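Local coordinates for D-galactonate dehydratase family member SEN1436 (Salmonella enterica subsp. enterica serovar Enteritidis, PDB 3TW9), which dehydrates D-gluconate to 2-dehydro-3-deoxy-D-gluconate with low activity in vitro, using one magnesium ion per subunit, and probably has no significant role in D-gluconate degradation in vivo, at residues G141-I147 against D367-F373; I147-H152 against F373-Y378; I317-H323 against V345-H350. All coordinates share one frame; numbering follows the deposited sequence.

Interaction 1 (G141-I147 against D367-F373); sequences GKCRDGI and DLSSPNF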
loop_
_atom_site.group_PDB
_atom_site.type_symbol
_atom_site.label_atom_id
_atom_site.label_comp_id
_atom_site.label_asym_id
_atom_site.label_seq_id
_atom_site.Cartn_x
_atom_site.Cartn_y
_atom_site.Cartn_z
ATOM N N GLY C 141 -10.394 8.859 0.110
ATOM C CA GLY C 141 -11.681 9.279 0.691
ATOM C C GLY C 141 -12.155 8.498 1.915
ATOM O O GLY C 141 -11.527 7.520 2.342
ATOM N N LYS C 142 -13.272 8.944 2.485
ATOM C CA LYS C 142 -13.836 8.364 3.711
ATOM C C LYS C 142 -14.267 6.917 3.553
ATOM O O LYS C 142 -14.959 6.578 2.588
ATOM C CB LYS C 142 -15.021 9.219 4.187
ATOM C CG LYS C 142 -14.598 10.437 4.930
ATOM C CD LYS C 142 -15.789 11.137 5.550
ATOM C CE LYS C 142 -15.394 12.509 6.096
ATOM N NZ LYS C 142 -16.543 13.456 6.042
ATOM N N CYS C 143 -13.857 6.060 4.497
ATOM C CA CYS C 143 -14.273 4.656 4.495
ATOM C C CYS C 143 -15.271 4.355 5.616
ATOM O O CYS C 143 -15.747 3.224 5.765
ATOM C CB CYS C 143 -13.052 3.735 4.650
ATOM S SG CYS C 143 -12.055 3.755 3.173
ATOM N N ARG C 144 -15.576 5.366 6.423
ATOM C CA ARG C 144 -16.505 5.199 7.531
ATOM C C ARG C 144 -17.034 6.604 7.852
ATOM O O ARG C 144 -16.488 7.596 7.375
ATOM C CB ARG C 144 -15.808 4.557 8.744
ATOM C CG ARG C 144 -14.482 5.249 9.137
ATOM C CD ARG C 144 -13.657 4.379 10.122
ATOM N NE ARG C 144 -13.577 3.001 9.643
ATOM C CZ ARG C 144 -12.785 2.592 8.654
ATOM N NH1 ARG C 144 -11.924 3.426 8.074
ATOM N NH2 ARG C 144 -12.811 1.323 8.271
ATOM N N ASP C 145 -18.076 6.680 8.678
ATOM C CA ASP C 145 -18.734 7.955 8.998
ATOM C C ASP C 145 -18.220 8.631 10.281
ATOM O O ASP C 145 -18.605 9.755 10.598
ATOM C CB ASP C 145 -20.240 7.719 9.098
ATOM C CG ASP C 145 -20.826 7.135 7.822
ATOM O OD1 ASP C 145 -20.779 7.848 6.812
ATOM O OD2 ASP C 145 -21.349 5.986 7.830
ATOM N N GLY C 146 -17.371 7.934 11.028
ATOM C CA GLY C 146 -16.702 8.487 12.211
ATOM C C GLY C 146 -15.640 7.487 12.668
ATOM O O GLY C 146 -15.627 6.350 12.207
ATOM N N ILE C 147 -14.759 7.924 13.559
ATOM C CA ILE C 147 -13.642 7.108 14.026
ATOM C C ILE C 147 -13.862 6.624 15.456
ATOM O O ILE C 147 -13.763 7.417 16.417
ATOM C CB ILE C 147 -12.312 7.879 13.910
ATOM C CG1 ILE C 147 -12.122 8.314 12.471
ATOM C CG2 ILE C 147 -11.128 6.984 14.371
ATOM C CD1 ILE C 147 -11.043 9.363 12.287
ATOM N N ASP C 367 -6.780 6.595 9.523
ATOM C CA ASP C 367 -7.916 5.809 10.012
ATOM C C ASP C 367 -9.119 5.938 9.063
ATOM O O ASP C 367 -9.767 4.953 8.747
ATOM C CB ASP C 367 -8.376 6.346 11.368
ATOM C CG ASP C 367 -7.449 5.999 12.486
ATOM O OD1 ASP C 367 -6.680 4.995 12.386
ATOM O OD2 ASP C 367 -7.502 6.716 13.502
ATOM N N LEU C 368 -9.425 7.167 8.641
ATOM C CA LEU C 368 -10.611 7.420 7.808
ATOM C C LEU C 368 -10.479 6.831 6.410
ATOM O O LEU C 368 -11.490 6.481 5.776
ATOM C CB LEU C 368 -10.908 8.936 7.744
ATOM C CG LEU C 368 -12.329 9.492 7.769
ATOM C CD1 LEU C 368 -13.229 8.888 8.864
ATOM C CD2 LEU C 368 -12.266 11.010 7.904
ATOM N N SER C 369 -9.239 6.672 5.935
ATOM C CA SER C 369 -9.003 6.194 4.583
ATOM C C SER C 369 -8.599 4.713 4.464
ATOM O O SER C 369 -8.315 4.261 3.364
ATOM C CB SER C 369 -7.956 7.067 3.872
ATOM O OG SER C 369 -6.764 7.096 4.630
ATOM N N SER C 370 -8.534 3.978 5.578
ATOM C CA SER C 370 -8.164 2.558 5.536
ATOM C C SER C 370 -9.414 1.702 5.662
ATOM O O SER C 370 -10.158 1.841 6.626
ATOM C CB SER C 370 -7.183 2.176 6.680
ATOM O OG SER C 370 -5.943 2.880 6.565
ATOM N N PRO C 371 -9.636 0.776 4.702
ATOM C CA PRO C 371 -10.740 -0.182 4.875
ATOM C C PRO C 371 -10.539 -1.051 6.107
ATOM O O PRO C 371 -11.504 -1.403 6.786
ATOM C CB PRO C 371 -10.663 -1.055 3.609
ATOM C CG PRO C 371 -9.937 -0.267 2.652
ATOM C CD PRO C 371 -8.989 0.626 3.392
ATOM N N ASN C 372 -9.275 -1.365 6.402
ATOM C CA ASN C 372 -8.924 -2.241 7.519
ATOM C C ASN C 372 -8.605 -1.494 8.798
ATOM O O ASN C 372 -7.846 -1.998 9.656
ATOM C CB ASN C 372 -7.728 -3.148 7.131
ATOM C CG ASN C 372 -6.484 -2.336 6.821
ATOM O OD1 ASN C 372 -6.557 -1.336 6.131
ATOM N ND2 ASN C 372 -5.347 -2.761 7.330
ATOM N N PHE C 373 -9.150 -0.288 8.962
ATOM C CA PHE C 373 -9.096 0.362 10.286
ATOM C C PHE C 373 -9.656 -0.521 11.377
ATOM O O PHE C 373 -10.713 -1.170 11.204
ATOM C CB PHE C 373 -9.893 1.681 10.226
ATOM C CG PHE C 373 -10.242 2.248 11.574
ATOM C CD1 PHE C 373 -9.339 3.048 12.259
ATOM C CD2 PHE C 373 -11.477 1.978 12.158
ATOM C CE1 PHE C 373 -9.667 3.577 13.530
ATOM C CE2 PHE C 373 -11.789 2.478 13.406
ATOM C CZ PHE C 373 -10.895 3.307 14.077
HETATM O O HOH W 1 -9.474 5.485 1.387
#

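Interaction 2 (I147-H152 against F373-Y378); sequences IPLYCH and FGIQEY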
loop_
_atom_site.group_PDB
_atom_site.type_symbol
_atom_site.label_atom_id
_atom_site.label_comp_id
_atom_site.label_asym_id
_atom_site.label_seq_id
_atom_site.Cartn_x
_atom_site.Cartn_y
_atom_site.Cartn_z
ATOM N N ILE C 147 -14.759 7.924 13.559
ATOM C CA ILE C 147 -13.642 7.108 14.026
ATOM C C ILE C 147 -13.862 6.624 15.456
ATOM O O ILE C 147 -13.763 7.417 16.417
ATOM C CB ILE C 147 -12.312 7.879 13.910
ATOM C CG1 ILE C 147 -12.122 8.314 12.471
ATOM C CG2 ILE C 147 -11.128 6.984 14.371
ATOM C CD1 ILE C 147 -11.043 9.363 12.287
ATOM N N PRO C 148 -14.173 5.321 15.610
ATOM C CA PRO C 148 -14.356 4.797 16.960
ATOM C C PRO C 148 -13.077 4.833 17.770
ATOM O O PRO C 148 -11.978 4.598 17.250
ATOM C CB PRO C 148 -14.845 3.358 16.751
ATOM C CG PRO C 148 -14.670 3.069 15.326
ATOM C CD PRO C 148 -14.595 4.360 14.577
ATOM N N LEU C 149 -13.246 5.184 19.031
ATOM C CA LEU C 149 -12.149 5.400 19.929
ATOM C C LEU C 149 -12.194 4.420 21.082
ATOM O O LEU C 149 -13.249 3.847 21.408
ATOM C CB LEU C 149 -12.236 6.822 20.500
ATOM C CG LEU C 149 -12.383 7.992 19.553
ATOM C CD1 LEU C 149 -12.666 9.208 20.380
ATOM C CD2 LEU C 149 -11.141 8.188 18.626
ATOM N N TYR C 150 -11.026 4.181 21.676
ATOM C CA TYR C 150 -10.949 3.690 23.038
ATOM C C TYR C 150 -10.133 4.657 23.887
ATOM O O TYR C 150 -9.304 5.412 23.376
ATOM C CB TYR C 150 -10.437 2.235 23.175
ATOM C CG TYR C 150 -8.942 1.938 23.048
ATOM C CD1 TYR C 150 -8.129 1.819 24.181
ATOM C CD2 TYR C 150 -8.378 1.665 21.794
ATOM C CE1 TYR C 150 -6.772 1.489 24.070
ATOM C CE2 TYR C 150 -7.006 1.331 21.675
ATOM C CZ TYR C 150 -6.232 1.235 22.816
ATOM O OH TYR C 150 -4.898 0.882 22.719
ATOM N N CYS C 151 -10.415 4.637 25.179
ATOM C CA CYS C 151 -9.678 5.452 26.134
ATOM C C CYS C 151 -9.214 4.566 27.265
ATOM O O CYS C 151 -9.690 3.433 27.446
ATOM C CB CYS C 151 -10.593 6.543 26.684
ATOM S SG CYS C 151 -12.006 5.819 27.518
ATOM N N HIS C 152 -8.316 5.124 28.057
ATOM C CA HIS C 152 -7.737 4.477 29.214
ATOM C C HIS C 152 -8.601 4.762 30.440
ATOM O O HIS C 152 -9.289 5.780 30.479
ATOM C CB HIS C 152 -6.343 5.053 29.442
ATOM C CG HIS C 152 -5.373 4.775 28.331
ATOM N ND1 HIS C 152 -4.029 5.065 28.440
ATOM C CD2 HIS C 152 -5.537 4.209 27.110
ATOM C CE1 HIS C 152 -3.413 4.719 27.322
ATOM N NE2 HIS C 152 -4.307 4.207 26.497
ATOM N N PHE C 373 -9.150 -0.288 8.962
ATOM C CA PHE C 373 -9.096 0.362 10.286
ATOM C C PHE C 373 -9.656 -0.521 11.377
ATOM O O PHE C 373 -10.713 -1.170 11.204
ATOM C CB PHE C 373 -9.893 1.681 10.226
ATOM C CG PHE C 373 -10.242 2.248 11.574
ATOM C CD1 PHE C 373 -9.339 3.048 12.259
ATOM C CD2 PHE C 373 -11.477 1.978 12.158
ATOM C CE1 PHE C 373 -9.667 3.577 13.530
ATOM C CE2 PHE C 373 -11.789 2.478 13.406
ATOM C CZ PHE C 373 -10.895 3.307 14.077
ATOM N N GLY C 374 -8.965 -0.559 12.524
ATOM C CA GLY C 374 -9.459 -1.347 13.665
ATOM C C GLY C 374 -10.032 -0.484 14.779
ATOM O O GLY C 374 -11.225 -0.611 15.132
ATOM N N ILE C 375 -9.182 0.363 15.363
ATOM C CA ILE C 375 -9.618 1.209 16.489
ATOM C C ILE C 375 -8.664 2.388 16.617
ATOM O O ILE C 375 -7.522 2.311 16.162
ATOM C CB ILE C 375 -9.737 0.432 17.832
ATOM C CG1 ILE C 375 -10.636 1.163 18.832
ATOM C CG2 ILE C 375 -8.334 0.176 18.473
ATOM C CD1 ILE C 375 -12.088 1.252 18.372
ATOM N N GLN C 376 -9.130 3.494 17.199
ATOM C CA GLN C 376 -8.216 4.592 17.545
ATOM C C GLN C 376 -8.139 4.873 19.053
ATOM O O GLN C 376 -9.062 5.437 19.662
ATOM C CB GLN C 376 -8.537 5.873 16.785
ATOM C CG GLN C 376 -7.461 6.958 16.941
ATOM C CD GLN C 376 -6.084 6.417 16.579
ATOM O OE1 GLN C 376 -5.192 6.289 17.444
ATOM N NE2 GLN C 376 -5.897 6.120 15.308
ATOM N N GLU C 377 -7.030 4.467 19.654
ATOM C CA GLU C 377 -6.681 4.869 21.036
ATOM C C GLU C 377 -6.673 6.385 21.095
ATOM O O GLU C 377 -6.188 7.026 20.179
ATOM C CB GLU C 377 -5.282 4.348 21.368
ATOM C CG GLU C 377 -4.821 4.601 22.794
ATOM C CD GLU C 377 -3.436 4.028 23.050
ATOM O OE1 GLU C 377 -2.659 3.867 22.069
ATOM O OE2 GLU C 377 -3.146 3.743 24.222
ATOM N N TYR C 378 -7.235 6.944 22.161
ATOM C CA TYR C 378 -7.351 8.401 22.261
ATOM C C TYR C 378 -7.039 8.861 23.676
ATOM O O TYR C 378 -7.564 8.301 24.655
ATOM C CB TYR C 378 -8.764 8.908 21.846
ATOM C CG TYR C 378 -8.793 10.432 21.859
ATOM C CD1 TYR C 378 -8.147 11.157 20.870
ATOM C CD2 TYR C 378 -9.416 11.132 22.915
ATOM C CE1 TYR C 378 -8.117 12.575 20.906
ATOM C CE2 TYR C 378 -9.400 12.526 22.979
ATOM C CZ TYR C 378 -8.750 13.246 21.960
ATOM O OH TYR C 378 -8.700 14.624 21.975
HETATM O O HOH W 2 -3.406 0.541 24.964
HETATM O O HOH W 3 -7.135 7.612 27.381
#

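Interaction 3 (I317-H323 against V345-H350); sequences IDYIRCH and VRTAWH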
loop_
_atom_site.group_PDB
_atom_site.type_symbol
_atom_site.label_atom_id
_atom_site.label_comp_id
_atom_site.label_asym_id
_atom_site.label_seq_id
_atom_site.Cartn_x
_atom_site.Cartn_y
_atom_site.Cartn_z
ATOM N N ILE C 317 -0.493 -11.577 14.295
ATOM C CA ILE C 317 -1.208 -10.558 15.061
ATOM C C ILE C 317 -2.479 -10.187 14.299
ATOM O O ILE C 317 -2.585 -10.463 13.109
ATOM C CB ILE C 317 -0.377 -9.249 15.267
ATOM C CG1 ILE C 317 -0.006 -8.622 13.929
ATOM C CG2 ILE C 317 0.883 -9.514 16.077
ATOM C CD1 ILE C 317 0.733 -7.263 14.037
ATOM N N ASP C 318 -3.401 -9.524 15.001
ATOM C CA ASP C 318 -4.668 -9.095 14.436
ATOM C C ASP C 318 -4.784 -7.559 14.338
ATOM O O ASP C 318 -5.595 -7.055 13.576
ATOM C CB ASP C 318 -5.760 -9.599 15.354
ATOM C CG ASP C 318 -5.674 -11.078 15.550
ATOM O OD1 ASP C 318 -5.819 -11.793 14.513
ATOM O OD2 ASP C 318 -5.413 -11.488 16.686
ATOM N N TYR C 319 -3.947 -6.845 15.079
ATOM C CA TYR C 319 -3.876 -5.378 15.038
ATOM C C TYR C 319 -2.437 -4.905 15.057
ATOM O O TYR C 319 -1.642 -5.387 15.874
ATOM C CB TYR C 319 -4.610 -4.720 16.240
ATOM C CG TYR C 319 -6.038 -5.072 16.298
ATOM C CD1 TYR C 319 -6.994 -4.231 15.681
ATOM C CD2 TYR C 319 -6.479 -6.223 16.982
ATOM C CE1 TYR C 319 -8.334 -4.547 15.738
ATOM C CE2 TYR C 319 -7.843 -6.548 17.021
ATOM C CZ TYR C 319 -8.749 -5.697 16.400
ATOM O OH TYR C 319 -10.098 -5.995 16.435
ATOM N N ILE C 320 -2.138 -3.916 14.217
ATOM C CA ILE C 320 -0.813 -3.244 14.234
ATOM C C ILE C 320 -0.886 -1.886 14.989
ATOM O O ILE C 320 -1.776 -1.100 14.730
ATOM C CB ILE C 320 -0.211 -3.162 12.789
ATOM C CG1 ILE C 320 1.261 -2.686 12.768
ATOM C CG2 ILE C 320 -1.082 -2.421 11.785
ATOM C CD1 ILE C 320 2.231 -3.643 13.459
ATOM N N ARG C 321 0.056 -1.667 15.904
ATOM C CA ARG C 321 -0.027 -0.607 16.927
ATOM C C ARG C 321 1.022 0.469 16.773
ATOM O O ARG C 321 1.271 1.195 17.722
ATOM C CB ARG C 321 0.125 -1.242 18.327
ATOM C CG ARG C 321 -1.047 -2.163 18.785
ATOM C CD ARG C 321 -2.192 -1.320 19.343
ATOM N NE ARG C 321 -1.799 -0.610 20.561
ATOM C CZ ARG C 321 -2.118 0.653 20.898
ATOM N NH1 ARG C 321 -2.815 1.458 20.087
ATOM N NH2 ARG C 321 -1.711 1.113 22.083
ATOM N N CYS C 322 1.650 0.588 15.603
ATOM C CA CYS C 322 2.821 1.491 15.502
ATOM C C CYS C 322 2.457 2.929 15.825
ATOM O O CYS C 322 1.319 3.387 15.606
ATOM C CB CYS C 322 3.478 1.421 14.124
ATOM S SG CYS C 322 4.046 -0.266 13.754
ATOM N N HIS C 323 3.434 3.584 16.411
ATOM C CA HIS C 323 3.425 5.018 16.615
ATOM C C HIS C 323 3.857 5.604 15.274
ATOM O O HIS C 323 5.009 5.435 14.865
ATOM C CB HIS C 323 4.398 5.335 17.798
ATOM C CG HIS C 323 4.269 6.723 18.344
ATOM N ND1 HIS C 323 3.702 6.975 19.573
ATOM C CD2 HIS C 323 4.660 7.925 17.859
ATOM C CE1 HIS C 323 3.741 8.275 19.819
ATOM N NE2 HIS C 323 4.314 8.877 18.794
ATOM N N VAL C 345 -5.221 -7.937 8.591
ATOM C CA VAL C 345 -4.757 -7.356 9.852
ATOM C C VAL C 345 -5.286 -5.903 9.904
ATOM O O VAL C 345 -5.258 -5.191 8.894
ATOM C CB VAL C 345 -3.217 -7.439 9.955
ATOM C CG1 VAL C 345 -2.690 -6.677 11.151
ATOM C CG2 VAL C 345 -2.748 -8.959 10.023
ATOM N N ARG C 346 -5.793 -5.475 11.064
ATOM C CA ARG C 346 -6.373 -4.125 11.142
ATOM C C ARG C 346 -5.450 -3.113 11.852
ATOM O O ARG C 346 -4.491 -3.484 12.535
ATOM C CB ARG C 346 -7.770 -4.212 11.787
ATOM C CG ARG C 346 -8.701 -5.092 10.943
ATOM C CD ARG C 346 -10.164 -4.855 11.270
ATOM N NE ARG C 346 -10.471 -5.171 12.685
ATOM C CZ ARG C 346 -11.644 -4.851 13.244
ATOM N NH1 ARG C 346 -12.566 -4.242 12.498
ATOM N NH2 ARG C 346 -11.917 -5.144 14.495
ATOM N N THR C 347 -5.704 -1.830 11.652
ATOM C CA THR C 347 -4.819 -0.795 12.218
ATOM C C THR C 347 -5.250 -0.351 13.614
ATOM O O THR C 347 -6.435 -0.336 13.934
ATOM C CB THR C 347 -4.691 0.398 11.267
ATOM O OG1 THR C 347 -5.932 1.118 11.226
ATOM C CG2 THR C 347 -4.294 -0.072 9.870
ATOM N N ALA C 348 -4.276 -0.036 14.460
ATOM C CA ALA C 348 -4.574 0.495 15.801
ATOM C C ALA C 348 -3.443 1.430 16.171
ATOM O O ALA C 348 -2.729 1.218 17.157
ATOM C CB ALA C 348 -4.773 -0.621 16.823
ATOM N N TRP C 349 -3.339 2.514 15.412
ATOM C CA TRP C 349 -2.177 3.428 15.607
ATOM C C TRP C 349 -2.079 3.902 17.042
ATOM O O TRP C 349 -3.104 4.135 17.707
ATOM C CB TRP C 349 -2.291 4.631 14.711
ATOM C CG TRP C 349 -2.481 4.302 13.264
ATOM C CD1 TRP C 349 -3.506 4.737 12.463
ATOM C CD2 TRP C 349 -1.627 3.484 12.424
ATOM N NE1 TRP C 349 -3.341 4.247 11.185
ATOM C CE2 TRP C 349 -2.206 3.478 11.130
ATOM C CE3 TRP C 349 -0.436 2.757 12.643
ATOM C CZ2 TRP C 349 -1.634 2.783 10.042
ATOM C CZ3 TRP C 349 0.129 2.038 11.562
ATOM C CH2 TRP C 349 -0.469 2.077 10.273
ATOM N N HIS C 350 -0.843 4.038 17.519
ATOM C CA HIS C 350 -0.595 4.451 18.882
ATOM C C HIS C 350 -1.168 5.849 19.124
ATOM O O HIS C 350 -0.934 6.750 18.329
ATOM C CB HIS C 350 0.899 4.426 19.166
ATOM C CG HIS C 350 1.233 4.400 20.622
ATOM N ND1 HIS C 350 2.393 4.955 21.118
ATOM C CD2 HIS C 350 0.549 3.925 21.693
ATOM C CE1 HIS C 350 2.419 4.805 22.431
ATOM N NE2 HIS C 350 1.324 4.166 22.803
HETATM O O HOH W 4 -8.544 -7.241 13.662
#

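Interaction 1 (G141-I147 against D367-F373)
Arg144 reaches across to the turn that follows helix 357-369 and grips it by backbone carbonyls. CG sits between the backbone N and the carbonyl carbon (chi1 50°), and the chain folds again at chi3 (48°). The two bends bring the guanidinium against Phe373 CB and up to the carbonyls of the turn. Phe373 CB lies over the centre of one guanidinium face, 3.4 Å from Arg144 CZ. The ring itself is tilted against the guanidinium, their planes 41° apart, and Arg144 NE comes to 3.4 Å from Phe373 CD2. At the guanidinium edge, Arg144 NH1 donates to Ser370 O at 2.8 Å. Arg144 NH2 adds weak bonds to the same oxygen and to Pro371 O. The chain from Ser370 to Phe373 is a type I beta turn, so the arginine ties together the carbonyls of its first two residues.

The contact belongs to the C-terminal barrel domain of the mandelate racemase/muconate lactonizing enzyme family. It joins the loop entering strand 147-152 to the link between helix 357-369 and strand 376-377. Cys143 N donates to Leu368 O at 2.7 Å.

Leu368 packs against Lys142, Arg144 and Ile147. Its CD2 lies alongside the extended chain of Lys142, at 3.8 Å from Lys142 CG. Its CD1 meets Ile147 CG1 at 3.8 Å, the two side chains crossing at about a right angle. Ile147 CG2 points instead at the Phe373 ring, 3.7 Å from Phe373 CZ, and also touches Asp367. Asp367 OD2 probably bonds to Gln376 NE2. Lys142 O accepts a hydrogen bond from Arg92 of the second subunit, and Glu94 of that subunit packs on Cys143 and Pro371.

Interaction 2 (I147-H152 against F373-Y378)
The Tyr150 ring carries the backbone of Glu377 on one face and Ile375 CG2 at its edge. Glu377 CA makes a CH-pi contact, 3.9 Å from the ring centroid. The Glu377 chain runs out across the ring, and its carboxylate plane is turned only 15° from that of the ring. Ile375 N lies over one face of the Phe373 ring, offset toward the rim. Pro148 O and Pro148 CG meet the edge of that ring, with CG 3.5 Å from Phe373 CE2. Parallel pairing of strands 147-152 and 376-377 closes the (beta/alpha)7-beta barrel of the enolase superfamily, joining strands far apart in sequence.

Gln376 N donates to Pro148 O, Tyr150 N to Gln376 O, and Tyr378 N to Tyr150 O. Leu149 and Gln376 project to the opposite sheet face from Tyr150 and Glu377.

Glu377 is assigned to the substrate site, and His152 probably belongs to it too, as in relatives. CG of Glu377 stands anti to the backbone N (chi1 -176°), and the extended chain brings the carboxylate to His152. Glu377 OE1 forms a salt bridge with Arg321. His152 NE2 donates to the anti lone pair of Glu377 OE2 at 2.6 Å, in the plane of the imidazole ring.

Interaction 3 (I317-H323 against V345-H350)
Arg321 coils back over Ala348. CB and CG pass beside Ala348 O. Arg321 CD comes to 3.4 Å from the same oxygen and rests against the methyl group, 3.7 Å from Ala348 CB. Arg321 NE and CZ pass 4.0 and 3.8 Å from Ala348 O. The bends at chi2 (-82°) and chi3 (-65°) turn the chain so that Arg321 NH1 donates to Ala348 O at 2.9 Å. The donor stands above the carbonyl plane and not on a lone pair. Arg321 NH2 comes to the edge of the His350 ring, 3.6 Å from His350 CD2, with the guanidinium and ring planes nearly perpendicular at 81°. The same nitrogen forms salt bridges with Glu274, a magnesium ligand, and with Glu377. Arg321 and His350 are both assigned to the substrate site.

His350 is also tied to His323. Their ND1 atoms share a hydrogen bond of 2.9 Å, and either could be the donor. The rings meet rim to rim. His350 N donates to Cys322 O, which fixes the backbone next to this pair.

At the other end, Tyr319 and Arg346 run side by side. Arg346 NH2 donates to Tyr319 OH at 2.8 Å, with the hydroxyl in the guanidinium plane. A water links Arg346 NE to Asp318 O.

Backbone hydrogen bonds of a parallel pairing, such as Ile320 N to Arg346 O, join strands 319-320 and 346-347. Together with helix 330-342 they form a beta-alpha-beta unit of the barrel. Ile320, Val345 and Thr347 pack on that helix, Trp349 packs on helix 357-369, and strand 296-298 pairs with 319-320 on its other side.

Overall arrangement
All three contacts are largely buried, but they lie at different depths. Interaction 1 is the outermost, its centre about 17 Å from the centre of the chain, and borders the second subunit. It sets a loop against a turn, whereas interactions 2 and 3 are parallel strand pairs of the same sheet. The centres of these two lie about 11 and 9 Å from the centre of the chain. Both carry polar groups assigned to the substrate site, and the Glu377-Arg321 salt bridge joins them. Interactions 1 and 2 share Ile147 and Phe373, and Asp367 OD2 probably bonds to Gln376 NE2 between them. Asn372 of interaction 1 reaches Val345 and Thr347 of interaction 3.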